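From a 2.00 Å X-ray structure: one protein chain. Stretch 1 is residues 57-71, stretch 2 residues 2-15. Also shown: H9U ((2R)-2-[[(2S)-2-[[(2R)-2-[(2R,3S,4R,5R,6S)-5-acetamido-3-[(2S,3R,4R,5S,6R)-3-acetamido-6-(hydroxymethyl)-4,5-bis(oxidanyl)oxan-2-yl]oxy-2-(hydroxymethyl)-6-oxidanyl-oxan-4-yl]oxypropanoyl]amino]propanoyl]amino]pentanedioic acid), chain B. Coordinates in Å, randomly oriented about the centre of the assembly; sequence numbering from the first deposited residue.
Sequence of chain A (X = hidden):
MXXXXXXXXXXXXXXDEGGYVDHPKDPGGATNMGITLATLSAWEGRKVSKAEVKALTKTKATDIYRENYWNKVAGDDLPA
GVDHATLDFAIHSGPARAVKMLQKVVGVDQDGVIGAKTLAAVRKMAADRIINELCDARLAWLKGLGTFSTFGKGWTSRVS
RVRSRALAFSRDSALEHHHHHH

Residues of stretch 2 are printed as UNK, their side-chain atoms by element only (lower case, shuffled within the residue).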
# COMPACT_ATOMS: atom_id res chain seq x y z
N THR A 57 4.93 -16.23 -9.93
CA THR A 57 3.63 -16.86 -9.75
C THR A 57 2.73 -15.98 -8.88
O THR A 57 3.20 -15.18 -8.08
CB THR A 57 3.75 -18.24 -9.11
OG1 THR A 57 4.09 -18.11 -7.72
CG2 THR A 57 4.81 -19.09 -9.81
N LYS A 58 1.42 -16.16 -9.05
CA LYS A 58 0.47 -15.43 -8.22
C LYS A 58 0.56 -15.85 -6.76
O LYS A 58 0.36 -15.03 -5.86
CB LYS A 58 -0.95 -15.62 -8.75
CG LYS A 58 -1.99 -14.73 -8.07
CD LYS A 58 -3.35 -14.83 -8.76
CE LYS A 58 -4.34 -13.82 -8.18
NZ LYS A 58 -5.73 -14.05 -8.66
N THR A 59 0.87 -17.12 -6.49
CA THR A 59 1.04 -17.57 -5.11
C THR A 59 2.18 -16.83 -4.43
O THR A 59 2.03 -16.37 -3.29
CB THR A 59 1.29 -19.08 -5.07
OG1 THR A 59 0.10 -19.77 -5.47
CG2 THR A 59 1.66 -19.52 -3.65
N LYS A 60 3.33 -16.71 -5.10
CA LYS A 60 4.44 -16.00 -4.48
C LYS A 60 4.13 -14.51 -4.35
O LYS A 60 4.46 -13.89 -3.34
CB LYS A 60 5.73 -16.21 -5.27
CG LYS A 60 6.96 -15.66 -4.54
CD LYS A 60 8.24 -15.86 -5.33
CE LYS A 60 8.84 -17.23 -5.08
NZ LYS A 60 10.20 -17.31 -5.67
N ALA A 61 3.49 -13.92 -5.37
CA ALA A 61 3.07 -12.52 -5.26
C ALA A 61 2.15 -12.32 -4.07
O ALA A 61 2.27 -11.33 -3.34
CB ALA A 61 2.39 -12.08 -6.56
N THR A 62 1.23 -13.26 -3.84
CA THR A 62 0.33 -13.15 -2.70
C THR A 62 1.08 -13.25 -1.38
O THR A 62 0.79 -12.50 -0.44
CB THR A 62 -0.77 -14.22 -2.79
OG1 THR A 62 -1.45 -14.10 -4.04
CG2 THR A 62 -1.77 -14.05 -1.66
N ASP A 63 2.06 -14.16 -1.29
CA ASP A 63 2.85 -14.24 -0.06
C ASP A 63 3.63 -12.95 0.17
O ASP A 63 3.78 -12.49 1.31
CB ASP A 63 3.82 -15.42 -0.12
CG ASP A 63 3.11 -16.76 -0.20
OD1 ASP A 63 1.99 -16.89 0.31
OD2 ASP A 63 3.70 -17.69 -0.79
N ILE A 64 4.14 -12.34 -0.91
CA ILE A 64 4.89 -11.10 -0.79
C ILE A 64 3.98 -9.98 -0.30
O ILE A 64 4.35 -9.21 0.59
CB ILE A 64 5.55 -10.74 -2.13
CG1 ILE A 64 6.69 -11.73 -2.42
CG2 ILE A 64 6.03 -9.30 -2.11
CD1 ILE A 64 7.19 -11.66 -3.85
N TYR A 65 2.79 -9.86 -0.89
CA TYR A 65 1.85 -8.83 -0.46
C TYR A 65 1.41 -9.07 0.99
O TYR A 65 1.24 -8.11 1.75
CB TYR A 65 0.64 -8.80 -1.39
CG TYR A 65 0.87 -8.02 -2.67
CD1 TYR A 65 1.39 -6.73 -2.64
CD2 TYR A 65 0.58 -8.58 -3.91
CE1 TYR A 65 1.60 -6.02 -3.81
CE2 TYR A 65 0.80 -7.88 -5.08
CZ TYR A 65 1.30 -6.60 -5.03
OH TYR A 65 1.51 -5.91 -6.20
N ARG A 66 1.21 -10.33 1.38
CA ARG A 66 0.76 -10.63 2.74
C ARG A 66 1.85 -10.32 3.76
O ARG A 66 1.62 -9.59 4.74
CB ARG A 66 0.32 -12.09 2.84
CG ARG A 66 -0.50 -12.43 4.10
CD ARG A 66 -0.67 -13.95 4.29
NE ARG A 66 0.62 -14.62 4.35
CZ ARG A 66 1.11 -15.41 3.39
NH1 ARG A 66 0.40 -15.63 2.29
NH2 ARG A 66 2.30 -15.97 3.54
N GLU A 67 3.06 -10.86 3.56
CA GLU A 67 4.12 -10.75 4.55
C GLU A 67 4.82 -9.40 4.51
O GLU A 67 5.16 -8.85 5.57
CB GLU A 67 5.16 -11.86 4.33
CG GLU A 67 4.64 -13.26 4.54
CD GLU A 67 4.11 -13.48 5.94
OE1 GLU A 67 4.64 -12.83 6.88
OE2 GLU A 67 3.17 -14.28 6.11
N ASN A 68 5.08 -8.86 3.33
CA ASN A 68 5.94 -7.70 3.22
C ASN A 68 5.17 -6.40 3.04
O ASN A 68 5.80 -5.34 2.94
CB ASN A 68 6.93 -7.89 2.06
CG ASN A 68 8.13 -8.72 2.48
OD1 ASN A 68 8.20 -9.18 3.62
ND2 ASN A 68 9.07 -8.91 1.57
N TYR A 69 3.84 -6.44 3.03
CA TYR A 69 3.08 -5.21 2.90
C TYR A 69 1.97 -5.18 3.94
O TYR A 69 2.02 -4.36 4.87
CB TYR A 69 2.56 -5.06 1.47
CG TYR A 69 3.69 -4.81 0.50
CD1 TYR A 69 4.18 -3.52 0.29
CD2 TYR A 69 4.32 -5.86 -0.16
CE1 TYR A 69 5.23 -3.28 -0.57
CE2 TYR A 69 5.38 -5.63 -1.02
CZ TYR A 69 5.83 -4.34 -1.22
OH TYR A 69 6.89 -4.11 -2.07
N TRP A 70 1.01 -6.10 3.83
CA TRP A 70 -0.08 -6.18 4.80
C TRP A 70 0.45 -6.33 6.23
O TRP A 70 0.06 -5.57 7.13
CB TRP A 70 -1.00 -7.35 4.44
CG TRP A 70 -2.15 -7.56 5.38
CD1 TRP A 70 -2.26 -8.54 6.33
CD2 TRP A 70 -3.36 -6.80 5.46
NE1 TRP A 70 -3.46 -8.42 7.00
CE2 TRP A 70 -4.15 -7.36 6.48
CE3 TRP A 70 -3.84 -5.68 4.77
CZ2 TRP A 70 -5.40 -6.85 6.82
CZ3 TRP A 70 -5.08 -5.17 5.12
CH2 TRP A 70 -5.85 -5.76 6.13
N ASN A 71 1.34 -7.30 6.46
CA ASN A 71 1.85 -7.51 7.82
C ASN A 71 2.76 -6.37 8.27
O ASN A 71 2.81 -6.06 9.46
CB ASN A 71 2.60 -8.85 7.91
CG ASN A 71 1.66 -10.04 7.95
OD1 ASN A 71 0.46 -9.89 8.20
ND2 ASN A 71 2.19 -11.22 7.70
N UNK A 2 -8.07 -4.77 9.92
CA UNK A 2 -8.95 -5.88 10.26
C UNK A 2 -8.61 -7.11 9.41
O UNK A 2 -8.29 -6.98 8.24
c UNK A 2 -10.41 -5.49 10.05
N UNK A 3 -8.69 -8.29 10.04
CA UNK A 3 -8.22 -9.52 9.41
C UNK A 3 -8.91 -9.79 8.08
O UNK A 3 -8.27 -10.17 7.10
c UNK A 3 -8.47 -14.57 10.07
n UNK A 3 -8.75 -15.64 11.06
c UNK A 3 -8.56 -13.19 10.71
c UNK A 3 -8.41 -10.70 10.36
c UNK A 3 -8.27 -12.07 9.71
N UNK A 4 -10.23 -9.60 8.03
CA UNK A 4 -11.01 -9.94 6.85
C UNK A 4 -10.82 -9.01 5.67
O UNK A 4 -11.33 -9.31 4.59
N UNK A 5 -10.12 -7.89 5.84
CA UNK A 5 -9.95 -6.96 4.73
C UNK A 5 -9.01 -7.50 3.66
O UNK A 5 -9.20 -7.21 2.47
c UNK A 5 -9.45 -5.61 5.25
c UNK A 5 -9.39 -4.58 4.11
o UNK A 5 -10.32 -5.13 6.27
N UNK A 6 -8.01 -8.30 4.06
CA UNK A 6 -7.01 -8.75 3.09
C UNK A 6 -7.65 -9.57 1.97
O UNK A 6 -7.40 -9.32 0.79
c UNK A 6 -4.72 -9.83 2.96
c UNK A 6 -5.93 -9.56 3.81
c UNK A 6 -2.74 -9.06 1.82
c UNK A 6 -3.33 -11.38 1.73
c UNK A 6 -2.48 -10.35 1.38
c UNK A 6 -4.45 -11.12 2.51
c UNK A 6 -3.85 -8.81 2.61
N UNK A 7 -8.51 -10.53 2.34
CA UNK A 7 -9.22 -11.32 1.34
C UNK A 7 -10.15 -10.47 0.48
O UNK A 7 -10.43 -10.83 -0.66
c UNK A 7 -10.02 -12.43 2.03
N UNK A 8 -10.63 -9.35 1.02
CA UNK A 8 -11.52 -8.48 0.25
C UNK A 8 -10.73 -7.54 -0.66
O UNK A 8 -11.15 -7.26 -1.78
c UNK A 8 -15.90 -7.80 2.62
c UNK A 8 -13.60 -8.41 1.76
c UNK A 8 -12.41 -7.67 1.19
c UNK A 8 -14.40 -7.51 2.69
n UNK A 8 -16.25 -9.08 3.30
N UNK A 9 -9.58 -7.06 -0.18
CA UNK A 9 -8.84 -6.03 -0.92
C UNK A 9 -7.98 -6.62 -2.03
O UNK A 9 -7.91 -6.05 -3.13
c UNK A 9 -7.98 -5.22 0.05
N UNK A 10 -7.31 -7.74 -1.76
CA UNK A 10 -6.32 -8.24 -2.71
C UNK A 10 -6.87 -8.57 -4.09
O UNK A 10 -6.15 -8.33 -5.08
c UNK A 10 -2.68 -8.37 -2.94
c UNK A 10 -4.58 -9.11 -1.05
s UNK A 10 -3.49 -7.73 -1.47
c UNK A 10 -5.60 -9.46 -2.11
N UNK A 11 -8.08 -9.12 -4.25
CA UNK A 11 -8.60 -9.30 -5.62
C UNK A 11 -8.65 -7.99 -6.40
O UNK A 11 -8.37 -7.98 -7.61
c UNK A 11 -8.97 -9.76 -3.26
c UNK A 11 -9.99 -9.90 -5.40
c UNK A 11 -9.87 -10.62 -4.10
N UNK A 12 -8.99 -6.88 -5.74
CA UNK A 12 -8.97 -5.59 -6.41
C UNK A 12 -7.56 -5.17 -6.79
O UNK A 12 -7.36 -4.52 -7.83
c UNK A 12 -9.62 -4.52 -5.53
c UNK A 12 -11.09 -4.71 -5.35
n UNK A 12 -13.28 -4.86 -5.51
n UNK A 12 -11.64 -5.15 -4.16
c UNK A 12 -12.95 -5.23 -4.29
c UNK A 12 -12.13 -4.53 -6.20
N UNK A 13 -6.56 -5.51 -5.97
CA UNK A 13 -5.18 -5.20 -6.33
C UNK A 13 -4.77 -5.97 -7.58
O UNK A 13 -4.28 -5.38 -8.55
c UNK A 13 -4.54 -4.57 -3.97
c UNK A 13 -2.78 -5.35 -5.58
c UNK A 13 -4.24 -5.49 -5.15
N UNK A 14 -4.98 -7.29 -7.58
CA UNK A 14 -4.58 -8.10 -8.72
C UNK A 14 -5.34 -7.70 -9.98
O UNK A 14 -4.78 -7.69 -11.08
c UNK A 14 -4.02 -10.59 -6.23
c UNK A 14 -1.75 -11.27 -5.89
c UNK A 14 -3.04 -11.13 -5.42
c UNK A 14 -3.72 -10.18 -7.53
c UNK A 14 -2.43 -10.32 -7.99
c UNK A 14 -4.79 -9.59 -8.41
c UNK A 14 -1.44 -10.86 -7.18
N UNK A 15 -6.63 -7.36 -9.83
CA UNK A 15 -7.41 -6.87 -10.97
C UNK A 15 -6.82 -5.58 -11.53
O UNK A 15 -6.67 -5.43 -12.75
c UNK A 15 -8.86 -6.65 -10.55
o UNK A 15 -9.53 -7.89 -10.36
C22 H9U B . 5.43 0.54 -7.38
C24 H9U B . 4.89 2.12 -9.18
C26 H9U B . 4.47 -0.47 -8.03
C28 H9U B . 4.03 1.04 -9.88
C23 H9U B . 5.97 1.51 -8.37
C25 H9U B . 6.74 0.16 -5.45
C27 H9U B . 7.11 -1.09 -4.62
C29 H9U B . 7.49 -0.72 -3.24
C30 H9U B . 8.53 0.33 -3.20
C31 H9U B . 8.04 1.56 -3.97
C32 H9U B . 7.67 3.32 -8.19
C33 H9U B . 3.72 -1.22 -6.97
C34 H9U B . 9.05 2.67 -3.90
C35 H9U B . 4.89 4.36 -10.36
C36 H9U B . 7.52 4.73 -7.64
C37 H9U B . 5.93 -3.41 -4.92
C38 H9U B . 9.05 2.76 -7.87
C39 H9U B . 6.31 6.32 -6.09
C40 H9U B . 5.41 5.30 -11.45
C41 H9U B . 4.62 -4.19 -4.76
C42 H9U B . 7.29 6.44 -4.93
C43 H9U B . 9.64 7.00 -4.13
C44 H9U B . 4.89 6.49 -5.58
C45 H9U B . 10.50 5.75 -4.12
C46 H9U B . 10.54 8.20 -4.39
C47 H9U B . 11.09 8.77 -3.09
C48 H9U B . 11.96 10.00 -3.34
N18 H9U B . 5.41 3.02 -10.25
N19 H9U B . 5.93 -2.00 -4.54
N20 H9U B . 6.48 4.98 -6.64
N21 H9U B . 8.66 6.88 -5.20
O01 H9U B . 6.54 -0.17 -6.78
O02 H9U B . 3.45 0.13 -8.89
O03 H9U B . 7.78 1.20 -5.37
O04 H9U B . 6.65 2.56 -7.57
O05 H9U B . 4.82 0.32 -10.73
O06 H9U B . 7.96 -1.91 -2.49
O07 H9U B . 8.80 0.71 -1.84
O08 H9U B . 2.79 -2.03 -7.63
O09 H9U B . 10.25 2.25 -4.48
O10 H9U B . 4.06 4.74 -9.60
O11 H9U B . 8.22 5.61 -8.02
O12 H9U B . 6.90 -3.96 -5.33
O13 H9U B . 6.93 6.15 -3.83
O14 H9U B . 10.93 5.30 -3.02
O15 H9U B . 10.79 5.17 -5.20
O16 H9U B . 12.12 10.42 -4.51
O17 H9U B . 12.51 10.58 -2.37

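Position 2 carries a single carbon, its CA-to-CB bond directed away from stretch 1, so it is Ala2. Its backbone does the touching: Ala2 O lies 3.2 Å from Trp70 CZ2, at the edge of the indole and near its plane. Position 3 has four carbons in a row ending in nitrogen, a fully extended chain whose CA-to-CB bond points away from stretch 1; this is Lys3. Position 4 has no side-chain atoms and is Gly4, inside the turn that the backbone N of position 5 closes on Ala2 O at 3.2 Å.

At position 5 one carbon bears an oxygen and a carbon. The branching carbon CB sits 3.7 Å from Trp70 CH2, and the oxygen is hydrogen-bonded elsewhere in the structure: Thr5. Position 6 shows one carbon followed by a six-carbon ring, its CA-to-CB bond pointing toward stretch 1 and its atoms lying over the indole, hence Phe6. Phe6 CD1 comes within 3.5 Å of Trp70 CG, the ring planes meet obliquely at 47°, and Phe6 CB stands over the six-membered ring of Trp70, 4.1 Å from its centroid. The far end, Phe6 CZ, reaches Arg66 CA at 3.5 Å, packing on backbone as well as side chain.

Position 7, one carbon and out of reach, is Ala7. Position 8, four carbons ending in nitrogen, is equally remote: Lys8. Position 9 again has one carbon, now turned toward stretch 1 but still short of contact, Ala9.

Position 10 is an unbranched run of two carbons, a sulfur and a carbon, which identifies Met10. Its terminal CE meets Tyr65 CD2 at 3.4 Å. At position 11 three carbons close a ring onto the backbone nitrogen, so Pro11 has no N-H to give, and the helix is kinked here; its CA-to-CB bond points away. Position 12 holds a carbon and a five-membered ring with two nitrogens, His12, far from the contact.

Position 13 has one carbon carrying two more, Val13; its CG1 approaches Tyr65 CZ at 4.3 Å. Position 14, a carbon and a six-carbon ring, is Phe14, set sideways at CB but with its end brought nearer. Lys58 CE covers one face of the Phe14 ring, 3.8 Å from the centroid, while Ala61 CB lies at the edge, 4.1 Å from Phe14 CE1. Position 15, one carbon and one oxygen, is Ser15, whose OG bonds back to Pro11 O at 3.0 Å.

No hydrogen bond crosses the contact; shape and aromatic surface carry it. The helices run at 124°, and two phenylalanines eight residues apart have footprints that overlap at Thr62 and Tyr65. Phe6 also packs on Trp70 and Arg66, while Phe14 fills a hole formed by Lys58, Ala61, Thr62 and Tyr65, with the edge of Tyr65 toward its face. Met10 and Val13 also pack against Tyr65. Some polar groups are settled within their own stretch: Thr62 OG1 donates to Lys58 O at 2.7 Å, and Arg66 NH1 bridges to Asp63 OD1 at 2.8 Å, its charged end led off from the contact.

Stretch 2 (2-15) AKGTFAKAMPHVFS
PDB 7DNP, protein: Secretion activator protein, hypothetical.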